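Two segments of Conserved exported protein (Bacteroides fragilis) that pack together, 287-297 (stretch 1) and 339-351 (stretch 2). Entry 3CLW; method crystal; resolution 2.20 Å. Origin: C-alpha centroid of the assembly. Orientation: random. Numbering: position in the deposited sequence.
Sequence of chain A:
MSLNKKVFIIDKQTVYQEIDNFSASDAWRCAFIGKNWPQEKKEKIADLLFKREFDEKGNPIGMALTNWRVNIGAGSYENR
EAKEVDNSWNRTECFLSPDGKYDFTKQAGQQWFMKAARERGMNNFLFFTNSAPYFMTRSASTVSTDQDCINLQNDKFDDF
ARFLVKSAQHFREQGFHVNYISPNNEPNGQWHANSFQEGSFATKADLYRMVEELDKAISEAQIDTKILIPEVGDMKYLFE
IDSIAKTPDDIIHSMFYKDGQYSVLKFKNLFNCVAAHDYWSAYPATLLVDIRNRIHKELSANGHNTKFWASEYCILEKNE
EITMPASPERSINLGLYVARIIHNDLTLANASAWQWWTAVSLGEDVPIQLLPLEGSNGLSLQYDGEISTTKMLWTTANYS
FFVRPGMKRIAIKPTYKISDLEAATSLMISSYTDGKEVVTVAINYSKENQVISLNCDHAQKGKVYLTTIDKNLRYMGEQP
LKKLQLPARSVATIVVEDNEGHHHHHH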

# COMPACT_ATOMS: atom_id res chain seq x y z
N LEU A 287 -20.32 4.54 3.26
CA LEU A 287 -19.33 5.10 2.35
C LEU A 287 -18.30 4.04 1.94
O LEU A 287 -17.99 3.89 0.76
CB LEU A 287 -18.67 6.33 2.98
CG LEU A 287 -17.44 6.94 2.31
CD1 LEU A 287 -17.79 7.48 0.90
CD2 LEU A 287 -16.86 8.04 3.21
N LEU A 288 -17.80 3.30 2.93
CA LEU A 288 -16.79 2.26 2.71
C LEU A 288 -17.21 1.35 1.56
O LEU A 288 -16.46 1.16 0.58
CB LEU A 288 -16.55 1.45 3.99
CG LEU A 288 -15.83 0.08 3.98
CD1 LEU A 288 -14.30 0.22 3.95
CD2 LEU A 288 -16.25 -0.77 5.17
N VAL A 289 -18.41 0.78 1.65
CA VAL A 289 -18.82 -0.22 0.67
C VAL A 289 -19.30 0.35 -0.68
O VAL A 289 -18.97 -0.21 -1.73
CB VAL A 289 -19.84 -1.26 1.25
CG1 VAL A 289 -19.23 -1.97 2.47
CG2 VAL A 289 -21.21 -0.60 1.61
N ASP A 290 -20.04 1.46 -0.64
CA ASP A 290 -20.55 2.13 -1.86
C ASP A 290 -19.43 2.59 -2.80
O ASP A 290 -19.44 2.26 -3.99
CB ASP A 290 -21.40 3.36 -1.50
CG ASP A 290 -22.77 2.99 -0.92
OD1 ASP A 290 -23.44 3.93 -0.42
OD2 ASP A 290 -23.18 1.80 -0.96
N ILE A 291 -18.48 3.37 -2.26
CA ILE A 291 -17.41 3.89 -3.11
C ILE A 291 -16.57 2.78 -3.75
O ILE A 291 -16.22 2.88 -4.93
CB ILE A 291 -16.52 4.93 -2.39
CG1 ILE A 291 -15.67 5.70 -3.42
CG2 ILE A 291 -15.64 4.27 -1.33
CD1 ILE A 291 -15.24 7.05 -2.99
N ARG A 292 -16.30 1.71 -3.00
CA ARG A 292 -15.50 0.61 -3.51
C ARG A 292 -16.24 -0.24 -4.55
O ARG A 292 -15.64 -0.75 -5.51
CB ARG A 292 -14.97 -0.25 -2.35
CG ARG A 292 -13.69 0.31 -1.72
CD ARG A 292 -13.54 -0.02 -0.25
NE ARG A 292 -12.45 0.78 0.30
CZ ARG A 292 -12.59 1.99 0.84
NH1 ARG A 292 -13.79 2.52 0.99
NH2 ARG A 292 -11.51 2.66 1.26
N ASN A 293 -17.54 -0.43 -4.34
CA ASN A 293 -18.41 -1.04 -5.37
C ASN A 293 -18.43 -0.20 -6.64
O ASN A 293 -18.37 -0.72 -7.73
CB ASN A 293 -19.84 -1.23 -4.86
CG ASN A 293 -20.02 -2.55 -4.12
OD1 ASN A 293 -19.37 -3.55 -4.45
ND2 ASN A 293 -20.92 -2.56 -3.14
N ARG A 294 -18.47 1.11 -6.48
CA ARG A 294 -18.46 2.00 -7.63
C ARG A 294 -17.19 1.85 -8.47
O ARG A 294 -17.25 1.86 -9.71
CB ARG A 294 -18.66 3.44 -7.20
CG ARG A 294 -19.21 4.28 -8.34
CD ARG A 294 -19.34 5.71 -7.96
NE ARG A 294 -19.55 6.54 -9.13
CZ ARG A 294 -19.62 7.86 -9.11
NH1 ARG A 294 -19.51 8.52 -7.97
NH2 ARG A 294 -19.82 8.52 -10.25
N ILE A 295 -16.05 1.69 -7.79
CA ILE A 295 -14.76 1.53 -8.46
C ILE A 295 -14.83 0.35 -9.41
O ILE A 295 -14.53 0.49 -10.60
CB ILE A 295 -13.58 1.33 -7.46
CG1 ILE A 295 -13.38 2.58 -6.57
CG2 ILE A 295 -12.31 0.95 -8.21
CD1 ILE A 295 -12.26 2.43 -5.53
N HIS A 296 -15.21 -0.80 -8.88
CA HIS A 296 -15.31 -2.01 -9.67
C HIS A 296 -16.34 -1.92 -10.81
O HIS A 296 -16.09 -2.37 -11.92
CB HIS A 296 -15.61 -3.20 -8.78
CG HIS A 296 -15.61 -4.50 -9.52
ND1 HIS A 296 -14.55 -4.90 -10.30
CD2 HIS A 296 -16.56 -5.46 -9.63
CE1 HIS A 296 -14.84 -6.08 -10.85
NE2 HIS A 296 -16.05 -6.43 -10.46
N LYS A 297 -17.50 -1.32 -10.53
CA LYS A 297 -18.54 -1.12 -11.54
C LYS A 297 -17.99 -0.30 -12.71
O LYS A 297 -18.00 -0.78 -13.84
CB LYS A 297 -19.79 -0.46 -10.93
CG LYS A 297 -21.05 -0.44 -11.86
CD LYS A 297 -21.77 0.94 -11.84
CE LYS A 297 -21.97 1.50 -10.41
NZ LYS A 297 -22.37 2.99 -10.29
N ALA A 339 -8.23 -4.20 8.84
CA ALA A 339 -8.58 -5.46 8.19
C ALA A 339 -9.89 -5.35 7.38
O ALA A 339 -10.06 -6.01 6.39
CB ALA A 339 -8.66 -6.58 9.19
N ARG A 340 -10.81 -4.51 7.84
CA ARG A 340 -12.08 -4.27 7.14
C ARG A 340 -11.86 -3.48 5.83
O ARG A 340 -12.45 -3.81 4.80
CB ARG A 340 -13.05 -3.50 8.05
CG ARG A 340 -14.35 -3.08 7.33
CD ARG A 340 -15.43 -2.64 8.30
NE ARG A 340 -15.11 -1.36 8.89
CZ ARG A 340 -15.96 -0.68 9.65
NH1 ARG A 340 -17.17 -1.18 9.90
NH2 ARG A 340 -15.61 0.50 10.14
N ILE A 341 -11.00 -2.47 5.88
CA ILE A 341 -10.59 -1.82 4.65
C ILE A 341 -10.02 -2.84 3.68
O ILE A 341 -10.41 -2.85 2.50
CB ILE A 341 -9.55 -0.70 4.86
CG1 ILE A 341 -10.10 0.38 5.78
CG2 ILE A 341 -9.20 -0.07 3.51
CD1 ILE A 341 -9.03 1.25 6.40
N ILE A 342 -9.13 -3.71 4.17
CA ILE A 342 -8.50 -4.68 3.30
C ILE A 342 -9.54 -5.59 2.63
O ILE A 342 -9.53 -5.74 1.38
CB ILE A 342 -7.40 -5.53 4.00
CG1 ILE A 342 -6.21 -4.63 4.38
CG2 ILE A 342 -6.92 -6.70 3.08
CD1 ILE A 342 -5.14 -5.28 5.29
N HIS A 343 -10.42 -6.17 3.44
CA HIS A 343 -11.42 -7.09 2.93
C HIS A 343 -12.29 -6.46 1.82
O HIS A 343 -12.53 -7.08 0.79
CB HIS A 343 -12.31 -7.57 4.05
CG HIS A 343 -13.51 -8.32 3.57
ND1 HIS A 343 -13.49 -9.67 3.32
CD2 HIS A 343 -14.76 -7.90 3.27
CE1 HIS A 343 -14.68 -10.05 2.89
NE2 HIS A 343 -15.46 -8.99 2.85
N ASN A 344 -12.76 -5.24 2.06
CA ASN A 344 -13.61 -4.54 1.11
C ASN A 344 -12.87 -4.11 -0.15
O ASN A 344 -13.42 -4.17 -1.26
CB ASN A 344 -14.32 -3.38 1.81
CG ASN A 344 -15.42 -3.86 2.74
OD1 ASN A 344 -16.52 -4.17 2.29
ND2 ASN A 344 -15.11 -3.97 4.03
N ASP A 345 -11.61 -3.70 0.00
CA ASP A 345 -10.78 -3.46 -1.17
C ASP A 345 -10.64 -4.68 -2.06
O ASP A 345 -10.78 -4.59 -3.29
CB ASP A 345 -9.41 -2.90 -0.80
CG ASP A 345 -9.47 -1.41 -0.52
OD1 ASP A 345 -10.47 -0.76 -0.89
OD2 ASP A 345 -8.53 -0.87 0.08
N LEU A 346 -10.35 -5.82 -1.44
CA LEU A 346 -10.17 -7.09 -2.16
C LEU A 346 -11.47 -7.65 -2.75
O LEU A 346 -11.47 -8.20 -3.82
CB LEU A 346 -9.56 -8.14 -1.23
CG LEU A 346 -8.12 -7.93 -0.75
CD1 LEU A 346 -7.74 -8.99 0.28
CD2 LEU A 346 -7.13 -7.91 -1.94
N THR A 347 -12.57 -7.50 -2.03
CA THR A 347 -13.82 -8.15 -2.42
C THR A 347 -14.81 -7.23 -3.12
O THR A 347 -15.62 -7.71 -3.88
CB THR A 347 -14.52 -8.82 -1.21
OG1 THR A 347 -14.85 -7.81 -0.26
CG2 THR A 347 -13.64 -9.87 -0.56
N LEU A 348 -14.78 -5.93 -2.84
CA LEU A 348 -15.69 -5.00 -3.48
C LEU A 348 -15.02 -4.25 -4.63
O LEU A 348 -15.56 -4.19 -5.72
CB LEU A 348 -16.31 -4.03 -2.46
CG LEU A 348 -17.11 -4.64 -1.32
CD1 LEU A 348 -17.95 -3.57 -0.65
CD2 LEU A 348 -17.98 -5.78 -1.79
N ALA A 349 -13.82 -3.71 -4.38
CA ALA A 349 -13.07 -2.99 -5.40
C ALA A 349 -12.23 -3.94 -6.24
O ALA A 349 -11.61 -3.51 -7.22
CB ALA A 349 -12.23 -1.88 -4.78
N ASN A 350 -12.24 -5.23 -5.88
CA ASN A 350 -11.45 -6.27 -6.53
C ASN A 350 -9.97 -5.91 -6.68
O ASN A 350 -9.36 -6.15 -7.74
CB ASN A 350 -12.06 -6.66 -7.89
CG ASN A 350 -13.26 -7.60 -7.76
OD1 ASN A 350 -13.30 -8.67 -8.36
ND2 ASN A 350 -14.24 -7.20 -6.98
N ALA A 351 -9.39 -5.31 -5.63
CA ALA A 351 -8.05 -4.77 -5.74
C ALA A 351 -7.07 -5.89 -5.97
O ALA A 351 -7.19 -6.93 -5.33
CB ALA A 351 -7.69 -4.00 -4.48

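The most unusual feature of this contact is how closely the two backbones meet near L348 and A349. The CA atoms of R292 and A349 lie just 4.7 Å apart, and those of N293 and L348 5.2 Å, although the helix axes themselves come no nearer than 9.5 Å. Two carbonyl groups are brought together as a result: R292 O lies 3.4 Å from L348 O, a pairing of two acceptors that cannot form a hydrogen bond. R292 O does find a CA-H...O contact with A349, at 3.4 Å from A349 CA. Within its own helix the same carbonyl accepts a weak bond, H296 N to R292 O at 3.4 Å.

Helix 287-297 and helix 339-347 run in the same general direction, with their axes inclined at 27°. They converge along their length: the CA atoms of L288 and I341 are 7.7 Å apart, those of V289 and N344 6.8 Å, before the tight approach at A349. The small side chain of A349 accompanies that approach, its CB 4.0 Å from R292 CB and 4.4 Å from I295 CD1.

R292 is the polar anchor. Its CA-to-CB bond points toward the other stretch, and its guanidinium meets D345 in a salt bridge, with R292 NE donating to D345 OD1 at 2.8 Å. The carboxylate oxygen sits at the guanidinium edge, near its plane, where the N-H groups are directed; the angle of 139° at the hydrogen shows that the bond is bent. One turn back, R292 NH1 donates to L288 O at 3.0 Å, so the side chain folds along its own helix while reaching across. NH1 and NH2 also have partners elsewhere in the structure. Both residues are buried, and the salt bridge sets their opposite charges against each other.

Before the salt bridge, L288 packs its CD2 methyl against the aliphatic part of R340, 3.7 Å from R340 CG, and against the amide of N344, 3.6 Å from N344 ND2. N344 ND2 donates to R340 O at 2.8 Å within its own helix; its contact with the L288 methyl is van der Waals packing, since a methyl offers no acceptor. V289 adds an apolar contact, its CB 3.5 Å from L348 CD1. L348 has the most area covered by the opposing stretch of any residue here; its CB also rests 3.7 Å from N293 OD1.

L348 N and A349 N both bond to N344 O, at 2.7 and 3.2 Å. N350 then departs from helical geometry with a positive phi, while A351 N reaches back to D345 O at 2.8 Å. H296 closes this end of the contact. Its CB approaches L348 O to 3.2 Å, and the N350 side-chain amide lies over one face of its imidazole, with H296 CE1 3.8 Å from N350 CG. In all, the two stretches bury 591 Å² between them, with a single hydrogen bond across the contact.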